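Local coordinates for Lin0012 protein (Listeria innocua, PDB 3K17) that probably phosphorylates phosphomevalonate with ATP as a GHMP-family kinase of the mevalonate route to isopentenyl diphosphate, at residues E138-M141 / L142-F145; Q238-S241 / K242-Q245. All coordinates share one frame; numbering follows the deposited sequence.

Interaction 1 (E138-M141 / L142-F145)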
ATOM      1  N   GLU A 138     -36.945  14.849 -24.126  1.00 29.61           N
ATOM      2  CA  GLU A 138     -37.975  13.970 -24.672  1.00 32.54           C
ATOM      3  C   GLU A 138     -37.956  12.560 -24.076  1.00 31.81           C
ATOM      4  O   GLU A 138     -38.948  11.835 -24.165  1.00 30.54           O
ATOM      5  CB  GLU A 138     -37.844  13.867 -26.196  1.00 34.14           C
ATOM      6  CG  GLU A 138     -36.529  13.269 -26.672  1.00 37.86           C
ATOM      7  CD  GLU A 138     -35.573  14.315 -27.230  1.00 42.64           C
ATOM      8  OE1 GLU A 138     -35.275  15.306 -26.520  1.00 40.31           O
ATOM      9  OE2 GLU A 138     -35.120  14.137 -28.384  1.00 43.82           O
ATOM     10  N   ILE A 139     -36.837  12.176 -23.466  1.00 29.53           N
ATOM     11  CA  ILE A 139     -36.701  10.839 -22.887  1.00 28.06           C
ATOM     12  C   ILE A 139     -37.887  10.460 -22.003  1.00 26.20           C
ATOM     13  O   ILE A 139     -38.465  11.304 -21.327  1.00 27.00           O
ATOM     14  CB  ILE A 139     -35.390  10.715 -22.067  1.00 27.81           C
ATOM     15  CG1 ILE A 139     -35.110   9.243 -21.763  1.00 27.31           C
ATOM     16  CG2 ILE A 139     -35.493  11.534 -20.779  1.00 28.90           C
ATOM     17  CD1 ILE A 139     -33.838   9.005 -20.964  1.00 30.14           C
ATOM     18  N   SER A 140     -38.245   9.182 -22.013  1.00 24.07           N
ATOM     19  CA  SER A 140     -39.377   8.703 -21.225  1.00 24.64           C
ATOM     20  C   SER A 140     -39.042   8.601 -19.745  1.00 25.68           C
ATOM     21  O   SER A 140     -37.875   8.456 -19.368  1.00 22.73           O
ATOM     22  CB  SER A 140     -39.815   7.327 -21.712  1.00 22.40           C
ATOM     23  OG  SER A 140     -38.813   6.367 -21.437  1.00 24.23           O
HETATM   24  N   MSE A 141     -40.072   8.657 -18.906  1.00 26.42           N
HETATM   25  CA  MSE A 141     -39.855   8.557 -17.470  1.00 27.64           C
HETATM   26  C   MSE A 141     -39.325   7.178 -17.099  1.00 26.53           C
HETATM   27  O   MSE A 141     -38.541   7.038 -16.158  1.00 24.54           O
HETATM   28  CB  MSE A 141     -41.145   8.815 -16.695  1.00 30.10           C
HETATM   29  CG  MSE A 141     -40.917   8.851 -15.188  1.00 33.64           C
HETATM   30 SE   MSE A 141     -42.466   9.410 -14.210  1.00 43.44          SE
HETATM   31  CE  MSE A 141     -42.683  11.163 -15.017  1.00 35.90           C
ATOM     32  N   LEU A 142     -39.751   6.158 -17.839  1.00 23.92           N
ATOM     33  CA  LEU A 142     -39.303   4.800 -17.556  1.00 23.56           C
ATOM     34  C   LEU A 142     -37.814   4.633 -17.850  1.00 22.69           C
ATOM     35  O   LEU A 142     -37.116   3.912 -17.141  1.00 24.57           O
ATOM     36  CB  LEU A 142     -40.109   3.786 -18.366  1.00 23.61           C
ATOM     37  CG  LEU A 142     -39.626   2.339 -18.280  1.00 24.63           C
ATOM     38  CD1 LEU A 142     -39.601   1.882 -16.820  1.00 23.88           C
ATOM     39  CD2 LEU A 142     -40.547   1.444 -19.114  1.00 24.84           C
ATOM     40  N   LYS A 143     -37.328   5.284 -18.900  1.00 21.44           N
ATOM     41  CA  LYS A 143     -35.913   5.188 -19.221  1.00 23.30           C
ATOM     42  C   LYS A 143     -35.117   5.917 -18.129  1.00 20.63           C
ATOM     43  O   LYS A 143     -34.042   5.468 -17.736  1.00 22.98           O
ATOM     44  CB  LYS A 143     -35.618   5.793 -20.599  1.00 21.76           C
ATOM     45  CG  LYS A 143     -36.170   4.979 -21.770  1.00 25.89           C
ATOM     46  CD  LYS A 143     -35.771   5.595 -23.115  1.00 26.72           C
ATOM     47  CE  LYS A 143     -36.436   4.890 -24.303  1.00 29.35           C
ATOM     48  NZ  LYS A 143     -35.932   3.506 -24.529  1.00 29.52           N
ATOM     49  N   LYS A 144     -35.649   7.030 -17.634  1.00 18.71           N
ATOM     50  CA  LYS A 144     -34.973   7.771 -16.571  1.00 20.30           C
ATOM     51  C   LYS A 144     -34.929   6.913 -15.305  1.00 20.47           C
ATOM     52  O   LYS A 144     -33.939   6.916 -14.575  1.00 20.39           O
ATOM     53  CB  LYS A 144     -35.683   9.103 -16.311  1.00 20.96           C
ATOM     54  CG  LYS A 144     -35.627  10.036 -17.518  1.00 20.37           C
ATOM     55  CD  LYS A 144     -36.016  11.470 -17.196  1.00 21.80           C
ATOM     56  CE  LYS A 144     -37.502  11.606 -16.897  1.00 25.82           C
ATOM     57  NZ  LYS A 144     -37.860  13.023 -16.621  1.00 28.64           N
ATOM     58  N   PHE A 145     -35.992   6.157 -15.050  1.00 18.75           N
ATOM     59  CA  PHE A 145     -35.995   5.298 -13.878  1.00 17.55           C
ATOM     60  C   PHE A 145     -34.859   4.289 -14.009  1.00 16.95           C
ATOM     61  O   PHE A 145     -34.153   4.016 -13.043  1.00 15.84           O
ATOM     62  CB  PHE A 145     -37.307   4.524 -13.744  1.00 17.14           C
ATOM     63  CG  PHE A 145     -37.210   3.363 -12.803  1.00 17.16           C
ATOM     64  CD1 PHE A 145     -37.227   3.562 -11.423  1.00 14.20           C
ATOM     65  CD2 PHE A 145     -37.027   2.072 -13.293  1.00 17.18           C
ATOM     66  CE1 PHE A 145     -37.061   2.492 -10.548  1.00 13.95           C
ATOM     67  CE2 PHE A 145     -36.860   0.995 -12.419  1.00 17.15           C
ATOM     68  CZ  PHE A 145     -36.878   1.211 -11.043  1.00 14.79           C
TER

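Interaction 2 (Q238-S241 / K242-Q245)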
ATOM      1  N   GLN A 238     -30.186 -17.084   4.561  1.00 46.64           N
ATOM      2  CA  GLN A 238     -29.313 -18.235   4.332  1.00 49.50           C
ATOM      3  C   GLN A 238     -29.329 -19.181   5.531  1.00 51.07           C
ATOM      4  O   GLN A 238     -29.185 -20.392   5.386  1.00 52.37           O
ATOM      5  CB  GLN A 238     -27.881 -17.761   4.091  1.00 50.38           C
ATOM      6  CG  GLN A 238     -27.766 -16.542   3.189  1.00 52.25           C
ATOM      7  CD  GLN A 238     -28.174 -16.820   1.755  1.00 53.78           C
ATOM      8  OE1 GLN A 238     -28.251 -15.904   0.935  1.00 54.70           O
ATOM      9  NE2 GLN A 238     -28.428 -18.086   1.442  1.00 53.29           N
ATOM     10  N   GLU A 239     -29.503 -18.606   6.716  1.00 53.34           N
ATOM     11  CA  GLU A 239     -29.528 -19.350   7.971  1.00 55.04           C
ATOM     12  C   GLU A 239     -30.891 -19.984   8.263  1.00 54.64           C
ATOM     13  O   GLU A 239     -31.008 -20.832   9.145  1.00 55.02           O
ATOM     14  CB  GLU A 239     -29.133 -18.403   9.115  1.00 57.37           C
ATOM     15  CG  GLU A 239     -29.433 -18.890  10.530  1.00 62.32           C
ATOM     16  CD  GLU A 239     -28.499 -19.991  10.997  1.00 65.76           C
ATOM     17  OE1 GLU A 239     -28.514 -21.090  10.400  1.00 67.34           O
ATOM     18  OE2 GLU A 239     -27.748 -19.753  11.969  1.00 67.45           O
ATOM     19  N   ASP A 240     -31.916 -19.581   7.518  1.00 53.58           N
ATOM     20  CA  ASP A 240     -33.262 -20.108   7.734  1.00 52.79           C
ATOM     21  C   ASP A 240     -34.152 -19.791   6.532  1.00 51.57           C
ATOM     22  O   ASP A 240     -34.978 -18.882   6.585  1.00 50.32           O
ATOM     23  CB  ASP A 240     -33.861 -19.478   8.993  1.00 53.85           C
ATOM     24  CG  ASP A 240     -35.078 -20.223   9.500  1.00 55.72           C
ATOM     25  OD1 ASP A 240     -35.929 -20.616   8.676  1.00 56.87           O
ATOM     26  OD2 ASP A 240     -35.189 -20.406  10.731  1.00 57.35           O
ATOM     27  N   SER A 241     -33.988 -20.549   5.453  1.00 50.49           N
ATOM     28  CA  SER A 241     -34.764 -20.328   4.240  1.00 50.20           C
ATOM     29  C   SER A 241     -36.252 -20.614   4.411  1.00 49.94           C
ATOM     30  O   SER A 241     -37.087 -20.013   3.735  1.00 49.43           O
ATOM     31  CB  SER A 241     -34.216 -21.191   3.104  1.00 49.73           C
ATOM     32  OG  SER A 241     -34.394 -22.566   3.390  1.00 50.55           O
ATOM     33  N   LYS A 242     -36.582 -21.535   5.311  1.00 49.60           N
ATOM     34  CA  LYS A 242     -37.977 -21.891   5.538  1.00 49.12           C
ATOM     35  C   LYS A 242     -38.758 -20.731   6.142  1.00 47.13           C
ATOM     36  O   LYS A 242     -39.831 -20.378   5.657  1.00 47.13           O
ATOM     37  CB  LYS A 242     -38.076 -23.112   6.455  1.00 51.09           C
ATOM     38  CG  LYS A 242     -39.505 -23.592   6.674  1.00 53.87           C
ATOM     39  CD  LYS A 242     -39.559 -24.844   7.535  1.00 55.76           C
ATOM     40  CE  LYS A 242     -40.995 -25.304   7.742  1.00 56.97           C
ATOM     41  NZ  LYS A 242     -41.083 -26.528   8.589  1.00 58.35           N
ATOM     42  N   ASN A 243     -38.222 -20.149   7.207  1.00 45.35           N
ATOM     43  CA  ASN A 243     -38.878 -19.027   7.861  1.00 44.29           C
ATOM     44  C   ASN A 243     -38.907 -17.808   6.947  1.00 42.10           C
ATOM     45  O   ASN A 243     -39.921 -17.120   6.855  1.00 41.92           O
ATOM     46  CB  ASN A 243     -38.162 -18.681   9.170  1.00 46.10           C
ATOM     47  CG  ASN A 243     -38.505 -19.643  10.291  1.00 48.77           C
ATOM     48  OD1 ASN A 243     -37.814 -19.701  11.311  1.00 51.15           O
ATOM     49  ND2 ASN A 243     -39.585 -20.396  10.115  1.00 47.72           N
ATOM     50  N   TYR A 244     -37.792 -17.544   6.272  1.00 40.08           N
ATOM     51  CA  TYR A 244     -37.715 -16.401   5.372  1.00 37.69           C
ATOM     52  C   TYR A 244     -38.743 -16.552   4.261  1.00 37.00           C
ATOM     53  O   TYR A 244     -39.414 -15.589   3.890  1.00 34.16           O
ATOM     54  CB  TYR A 244     -36.317 -16.283   4.761  1.00 36.94           C
ATOM     55  CG  TYR A 244     -36.151 -15.059   3.882  1.00 38.10           C
ATOM     56  CD1 TYR A 244     -36.149 -13.776   4.432  1.00 36.66           C
ATOM     57  CD2 TYR A 244     -36.015 -15.182   2.499  1.00 37.06           C
ATOM     58  CE1 TYR A 244     -36.018 -12.645   3.628  1.00 37.24           C
ATOM     59  CE2 TYR A 244     -35.881 -14.055   1.685  1.00 37.44           C
ATOM     60  CZ  TYR A 244     -35.883 -12.792   2.255  1.00 37.58           C
ATOM     61  OH  TYR A 244     -35.738 -11.679   1.456  1.00 37.14           O
ATOM     62  N   GLN A 245     -38.871 -17.766   3.734  1.00 35.91           N
ATOM     63  CA  GLN A 245     -39.825 -18.016   2.663  1.00 37.75           C
ATOM     64  C   GLN A 245     -41.257 -17.848   3.166  1.00 36.06           C
ATOM     65  O   GLN A 245     -42.142 -17.439   2.415  1.00 35.12           O
ATOM     66  CB  GLN A 245     -39.627 -19.422   2.081  1.00 40.40           C
ATOM     67  CG  GLN A 245     -40.481 -19.696   0.851  1.00 42.21           C
ATOM     68  CD  GLN A 245     -40.287 -18.654  -0.243  1.00 44.08           C
ATOM     69  OE1 GLN A 245     -39.199 -18.524  -0.815  1.00 44.39           O
ATOM     70  NE2 GLN A 245     -41.346 -17.902  -0.537  1.00 43.13           N
TER

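Interaction 1 (E138-M141 / L142-F145)
The backbone amide of Lys-143 is gripped by Ser-140: Lys-143 N lies 3.1 Å from Ser-140 OG in a fairly straight hydrogen bond (151° at the hydrogen), while Ser-140 O adds a weak second acceptor. Serine suits this place because its short hydroxyl, set between its own backbone N and carbonyl carbon (chi1 67°), reaches forward to an amide of the first turn at the open start of a helix. Ser-140 is thus the N-cap of helix 141-156, and the ordinary helical ladder begins at once, Lys-144 N reaching Ser-140 O at 3.2 Å and Phe-145 N reaching Met-141 O at 2.9 Å. Just ahead of the cap, Ile-139 lays its two branches over the aliphatic parts of two lysines: CG1 meets Lys-143 CB at 3.7 Å, and CG2 lies 3.6 Å from Lys-144 CG. A branched hydrocarbon fits here, since one residue can cover both stems, and Ile-139 also packs on the apolar Met-132 of helix 119-135. The charged ends travel on, Lys-143 NZ to Met-196 O and Lys-144 NZ to Asn-129 OD1, the latter tying the new helix to helix 119-135.

Interaction 2 (Q238-S241 / K242-Q245)
A one-residue junction between two helices, with Asp-240 as the N-cap of the second, is where 238-241 meets 242-245. Asp-240 OD1 accepts from Asn-243 N at 2.8 Å, the N-H pointing well at the oxygen (158°). The amide approaches on the anti side of OD1, 30° out of the carboxylate plane. With CG anti to the backbone N (chi1 -165°), the carboxylate swings forward over the first turn, and Asp-240 OD1 also lies 3.0 Å from Asn-243 CB. Aspartate suits the position because its side chain is just long enough to reach this amide, and its negative charge probably interacts favourably with the positive end of the helix dipole. Asp-240 is also the first residue to leave helical geometry after helix 226-239, so one residue ends that helix and caps helix 241-264. The helical backbone ladder starts from the cap residue itself: Tyr-244 N bonds to Asp-240 O at 3.1 Å, and Gln-245 N to Ser-241 O at 2.9 Å. Tyr-244 CB rests 3.4 Å from Asp-240 O, while its ring leads away to pack on Ile-233 and Phe-236 of helix 226-239; a large aromatic with a polar tip fits there, as its OH bonds to Glu-25 OE2. On the preceding helix, Gln-238 O accepts a hydrogen bond from Lys-228 of the second subunit.

How the interactions relate
Both interactions start a helix with a side-chain cap, neutral in one and acidic in the other, but in different settings. Interaction 1 opens helix 141-156 after a loop, in the N-terminal GHMP kinase region, and packs against helices 162-169 and 119-135; the latter follows the glycine- and serine-rich loop that in GHMP kinases binds the ATP phosphates, and probably does so here. Interaction 2 joins two helices almost directly, lies farther out, with its centre about 26 Å from the centre of the chain against about 18 Å for interaction 1, and has a second subunit beside it. Their centres are about 37 Å apart and their nearest atoms about 18 Å, so the two contacts do not touch.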